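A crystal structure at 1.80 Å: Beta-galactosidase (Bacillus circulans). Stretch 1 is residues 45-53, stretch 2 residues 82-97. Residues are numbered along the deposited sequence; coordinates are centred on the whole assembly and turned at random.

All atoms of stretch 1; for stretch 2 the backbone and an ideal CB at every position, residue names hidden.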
# COMPACT_ATOMS: atom_id res chain seq x y z
N PRO A 45 -6.79 9.71 -10.20
CA PRO A 45 -8.14 10.26 -10.14
C PRO A 45 -8.85 10.37 -11.48
O PRO A 45 -10.04 10.23 -11.55
CB PRO A 45 -7.94 11.64 -9.52
CG PRO A 45 -6.58 11.80 -9.31
CD PRO A 45 -5.85 10.57 -9.49
N GLU A 46 -8.10 10.54 -12.53
CA GLU A 46 -8.66 10.68 -13.86
C GLU A 46 -9.49 9.45 -14.23
O GLU A 46 -10.38 9.54 -14.99
CB GLU A 46 -7.53 10.89 -14.86
CG GLU A 46 -6.91 12.23 -14.71
CD GLU A 46 -5.82 12.31 -13.67
OE1 GLU A 46 -5.40 11.31 -13.15
OE2 GLU A 46 -5.36 13.42 -13.46
N TYR A 47 -9.09 8.32 -13.63
CA TYR A 47 -9.69 7.03 -13.88
C TYR A 47 -10.74 6.53 -12.87
O TYR A 47 -11.34 5.51 -13.06
CB TYR A 47 -8.59 5.98 -14.09
CG TYR A 47 -7.78 6.08 -15.37
CD1 TYR A 47 -8.29 6.66 -16.51
CD2 TYR A 47 -6.54 5.52 -15.45
CE1 TYR A 47 -7.58 6.71 -17.64
CE2 TYR A 47 -5.82 5.57 -16.59
CZ TYR A 47 -6.33 6.17 -17.69
OH TYR A 47 -5.67 6.22 -18.88
N TRP A 48 -11.01 7.30 -11.83
CA TRP A 48 -11.92 6.83 -10.83
C TRP A 48 -13.31 6.55 -11.44
O TRP A 48 -13.92 5.57 -11.17
CB TRP A 48 -12.03 7.82 -9.67
CG TRP A 48 -10.88 7.90 -8.77
CD1 TRP A 48 -9.90 6.98 -8.59
CD2 TRP A 48 -10.59 8.95 -7.85
NE1 TRP A 48 -9.03 7.38 -7.65
CE2 TRP A 48 -9.43 8.60 -7.17
CE3 TRP A 48 -11.21 10.15 -7.53
CZ2 TRP A 48 -8.86 9.40 -6.21
CZ3 TRP A 48 -10.66 10.93 -6.59
CH2 TRP A 48 -9.49 10.57 -5.93
N GLU A 49 -13.78 7.43 -12.29
CA GLU A 49 -15.09 7.21 -12.87
C GLU A 49 -15.13 5.95 -13.70
O GLU A 49 -16.05 5.21 -13.67
CB GLU A 49 -15.54 8.40 -13.70
CG GLU A 49 -16.93 8.22 -14.28
CD GLU A 49 -17.60 9.51 -14.66
OE1 GLU A 49 -16.99 10.52 -14.81
OE2 GLU A 49 -18.79 9.50 -14.84
N ASP A 50 -14.08 5.71 -14.44
CA ASP A 50 -14.06 4.56 -15.30
C ASP A 50 -14.21 3.30 -14.47
O ASP A 50 -15.00 2.47 -14.78
CB ASP A 50 -12.73 4.48 -16.03
CG ASP A 50 -12.61 3.25 -16.90
OD1 ASP A 50 -13.23 3.21 -17.95
OD2 ASP A 50 -11.94 2.29 -16.53
N ARG A 51 -13.42 3.19 -13.41
CA ARG A 51 -13.49 1.99 -12.62
C ARG A 51 -14.81 1.82 -11.93
O ARG A 51 -15.33 0.77 -11.89
CB ARG A 51 -12.34 1.91 -11.64
CG ARG A 51 -11.03 2.35 -12.21
CD ARG A 51 -10.36 1.33 -13.09
NE ARG A 51 -8.95 1.60 -13.29
CZ ARG A 51 -8.44 2.19 -14.36
NH1 ARG A 51 -9.22 2.56 -15.33
NH2 ARG A 51 -7.16 2.41 -14.46
N LEU A 52 -15.33 2.91 -11.39
CA LEU A 52 -16.60 2.86 -10.71
C LEU A 52 -17.74 2.46 -11.65
O LEU A 52 -18.55 1.72 -11.29
CB LEU A 52 -16.92 4.18 -10.02
CG LEU A 52 -15.96 4.46 -8.88
CD1 LEU A 52 -15.93 5.84 -8.44
CD2 LEU A 52 -16.25 3.53 -7.76
N LEU A 53 -17.72 2.96 -12.87
CA LEU A 53 -18.71 2.62 -13.85
C LEU A 53 -18.68 1.14 -14.13
O LEU A 53 -19.70 0.51 -14.31
CB LEU A 53 -18.42 3.38 -15.14
CG LEU A 53 -18.84 4.83 -15.16
CD1 LEU A 53 -18.35 5.51 -16.31
CD2 LEU A 53 -20.28 4.97 -15.08
N UNK A 82 -5.90 16.40 -1.70
CA UNK A 82 -5.76 16.83 -3.06
C UNK A 82 -5.32 15.69 -3.94
O UNK A 82 -4.70 14.76 -3.49
CB UNK A 82 -4.77 17.99 -3.16
N UNK A 83 -5.65 15.78 -5.21
CA UNK A 83 -5.23 14.79 -6.15
C UNK A 83 -5.70 13.39 -5.85
O UNK A 83 -6.84 13.19 -5.65
CB UNK A 83 -3.70 14.80 -6.24
N UNK A 84 -4.78 12.45 -5.83
CA UNK A 84 -5.12 11.08 -5.60
C UNK A 84 -5.69 10.89 -4.20
O UNK A 84 -6.29 9.92 -3.91
CB UNK A 84 -3.89 10.19 -5.81
N UNK A 85 -5.46 11.87 -3.35
CA UNK A 85 -5.96 11.85 -2.00
C UNK A 85 -7.34 12.53 -1.80
O UNK A 85 -7.75 12.68 -0.70
CB UNK A 85 -4.92 12.52 -1.10
N UNK A 86 -8.00 12.95 -2.87
CA UNK A 86 -9.23 13.67 -2.72
C UNK A 86 -10.33 12.66 -2.53
O UNK A 86 -10.99 12.30 -3.45
CB UNK A 86 -9.50 14.58 -3.92
N UNK A 87 -10.50 12.19 -1.32
CA UNK A 87 -11.51 11.22 -1.01
C UNK A 87 -12.89 11.78 -1.23
O UNK A 87 -13.76 11.10 -1.69
CB UNK A 87 -11.36 10.73 0.43
N UNK A 88 -13.06 13.05 -1.00
CA UNK A 88 -14.34 13.61 -1.28
C UNK A 88 -14.76 13.46 -2.78
O UNK A 88 -15.84 13.05 -3.08
CB UNK A 88 -14.33 15.08 -0.87
N UNK A 89 -13.86 13.73 -3.69
CA UNK A 89 -14.13 13.59 -5.09
C UNK A 89 -14.44 12.14 -5.42
O UNK A 89 -15.32 11.87 -6.15
CB UNK A 89 -12.95 14.10 -5.92
N UNK A 90 -13.69 11.23 -4.82
CA UNK A 90 -13.88 9.85 -5.15
C UNK A 90 -15.28 9.43 -4.75
O UNK A 90 -15.99 8.86 -5.53
CB UNK A 90 -12.82 8.98 -4.47
N UNK A 91 -15.65 9.77 -3.53
CA UNK A 91 -16.96 9.43 -3.05
C UNK A 91 -18.13 10.08 -3.84
O UNK A 91 -19.07 9.45 -4.16
CB UNK A 91 -17.05 9.83 -1.58
N UNK A 92 -17.98 11.33 -4.19
CA UNK A 92 -18.95 11.98 -5.07
C UNK A 92 -19.02 11.29 -6.41
O UNK A 92 -20.03 11.26 -6.99
CB UNK A 92 -18.60 13.46 -5.26
N UNK A 93 -17.92 10.74 -6.87
CA UNK A 93 -17.94 10.01 -8.11
C UNK A 93 -18.80 8.75 -8.02
O UNK A 93 -19.52 8.42 -8.92
CB UNK A 93 -16.51 9.65 -8.52
N UNK A 94 -18.69 8.06 -6.90
CA UNK A 94 -19.47 6.86 -6.64
C UNK A 94 -20.95 7.23 -6.62
O UNK A 94 -21.76 6.64 -7.26
CB UNK A 94 -19.05 6.20 -5.32
N UNK A 95 -21.24 8.31 -5.94
CA UNK A 95 -22.60 8.78 -5.92
C UNK A 95 -23.11 9.09 -7.33
O UNK A 95 -24.16 8.72 -7.65
CB UNK A 95 -22.71 10.02 -5.03
N UNK A 96 -22.32 9.73 -8.16
CA UNK A 96 -22.75 10.08 -9.52
C UNK A 96 -23.08 8.85 -10.37
O UNK A 96 -23.98 8.82 -11.17
CB UNK A 96 -21.66 10.90 -10.21
N UNK A 97 -22.28 7.83 -10.15
CA UNK A 97 -22.37 6.61 -10.88
C UNK A 97 -23.48 5.76 -10.31
O UNK A 97 -23.87 4.83 -10.91
CB UNK A 97 -21.03 5.86 -10.86

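Position 82 has nothing of stretch 1 near its CB, so almost any side chain would fit. It is Glu82.

Position 83 has phi 60° and psi -128°. The positive phi by itself favours glycine, and CA-to-CB would point away. It is Gly83.

At 84 the CB points sideways, 4.2 Å from Pro45 CD and 5.0 Å from Trp48 CZ2. An aliphatic side chain such as Ile, Val or Leu would suit. It is Ile84, whose CG1 lies 4.1 Å from Pro45 CD. The backbone O of Ile84 sits at the edge of the Trp48 ring, 3.5 Å from CZ2, without a hydrogen-bond partner.

Position 85 points away, and stretch 1 sets no limit. It is Ala85.

Position 86 directly precedes the helix. Asp, Asn, Ser or Thr could cap it. It is Asp86: OD1 accepts from the backbone N of 89 at 3.1 Å.

Positions 87 and 88 point away and are unconstrained by stretch 1. They are Ile87 and Val88.

At 89 the CB points toward stretch 1, 4.0 Å from Trp48 CZ3. The carbonyl of Pro45 lies farther out, so a long side chain would suit, whether Lys, Arg, Gln or Met. It is Arg89, extended, with CD 3.8 Å from Trp48 CZ3. Its guanidinium lays one face over Pro45 O, 3.6 Å from NH2.

At 90 the CB lies 3.6 Å from Trp48 CZ3, and Leu52 is nearby. A large apolar residue, aromatic or aliphatic, would suit. It is Phe90. Its CB stands over the Trp48 six-membered ring, 3.8 Å from the centroid. Its ring turns an edge to the Trp48 face, with planes at 80°, and CE1 reaches Leu52 CD1 at 4.0 Å.

Positions 91, 92 and 95 do not reach stretch 1. They are Ile91, Lys92 and Glu95.

At 93 the CB faces Leu52 CD1 at 3.9 Å, so a small or branched residue would suit: Ala, Val, Ser or Thr. It is Thr93. CG2 packs 3.7 Å from Leu52 CD1, while OG1 donates to Arg89 O at 2.8 Å.

Position 94 points sideways, 4.4 Å from Leu52 CD1; a small apolar residue would suit. It is Ala94, which helps form the hole for Leu52.

Position 96 points toward stretch 1, where the Glu49 carboxylate invites Lys or Arg. It is Lys96: NZ makes a salt bridge to Glu49 OE2 at 3.1 Å.

At 97 the CB points toward stretch 1, 4.4 Å from Leu53 CD2 and 4.5 Å from Leu52 CB. Val, Ile or Leu would suit. It is Val97, with CG2 3.6 Å from Leu53 CD2.

Stretch 2 82-97: EGIADIVRFIKTAEKV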
# COMPACT_ATOMS: atom_id res chain seq x y z
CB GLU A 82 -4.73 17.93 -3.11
CG GLU A 82 -5.05 19.15 -2.24
CD GLU A 82 -4.82 18.96 -0.74
OE1 GLU A 82 -3.69 18.66 -0.42
OE2 GLU A 82 -5.73 19.14 0.09
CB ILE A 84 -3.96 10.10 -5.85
CG1 ILE A 84 -4.49 8.71 -6.15
CG2 ILE A 84 -3.12 10.00 -4.71
CD1 ILE A 84 -3.46 7.79 -6.57
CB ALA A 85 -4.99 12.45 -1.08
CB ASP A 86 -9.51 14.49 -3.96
CG ASP A 86 -10.55 15.59 -3.74
OD1 ASP A 86 -11.38 15.47 -2.88
OD2 ASP A 86 -10.52 16.54 -4.44
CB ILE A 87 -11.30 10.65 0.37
CG1 ILE A 87 -12.17 9.45 0.59
CG2 ILE A 87 -11.49 11.66 1.41
CD1 ILE A 87 -11.99 8.90 1.91
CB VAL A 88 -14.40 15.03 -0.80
CG1 VAL A 88 -15.65 15.71 -1.22
CG2 VAL A 88 -14.30 15.06 0.67
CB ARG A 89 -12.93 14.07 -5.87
CG ARG A 89 -13.08 13.94 -7.38
CD ARG A 89 -11.79 14.27 -8.11
NE ARG A 89 -11.85 13.86 -9.50
CZ ARG A 89 -10.91 14.08 -10.38
NH1 ARG A 89 -9.81 14.70 -10.04
NH2 ARG A 89 -11.10 13.68 -11.63
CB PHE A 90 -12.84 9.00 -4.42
CG PHE A 90 -13.11 7.52 -4.50
CD1 PHE A 90 -12.80 6.82 -5.60
CD2 PHE A 90 -13.65 6.85 -3.46
CE1 PHE A 90 -13.04 5.51 -5.67
CE2 PHE A 90 -13.89 5.53 -3.54
CZ PHE A 90 -13.58 4.87 -4.62
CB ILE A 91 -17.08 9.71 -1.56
CG1 ILE A 91 -16.08 8.83 -0.80
CG2 ILE A 91 -18.50 9.51 -1.10
CD1 ILE A 91 -16.14 8.99 0.63
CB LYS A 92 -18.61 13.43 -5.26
CG LYS A 92 -18.98 14.26 -4.12
CD LYS A 92 -18.42 15.63 -4.27
CE LYS A 92 -19.06 16.55 -3.33
NZ LYS A 92 -18.72 17.90 -3.70
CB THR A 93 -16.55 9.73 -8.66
OG1 THR A 93 -15.81 10.94 -8.70
CG2 THR A 93 -16.62 9.13 -10.04
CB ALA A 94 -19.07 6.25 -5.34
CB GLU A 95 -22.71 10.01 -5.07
CG GLU A 95 -24.10 10.51 -4.96
CD GLU A 95 -24.22 11.73 -4.11
OE1 GLU A 95 -23.54 12.69 -4.41
OE2 GLU A 95 -25.00 11.74 -3.16
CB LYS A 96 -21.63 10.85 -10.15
CG LYS A 96 -21.82 11.24 -11.52
CD LYS A 96 -20.59 11.86 -12.18
CE LYS A 96 -20.56 11.51 -13.68
NZ LYS A 96 -19.77 12.41 -14.57
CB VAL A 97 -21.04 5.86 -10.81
CG1 VAL A 97 -21.20 4.44 -10.98
CG2 VAL A 97 -20.08 6.44 -11.76
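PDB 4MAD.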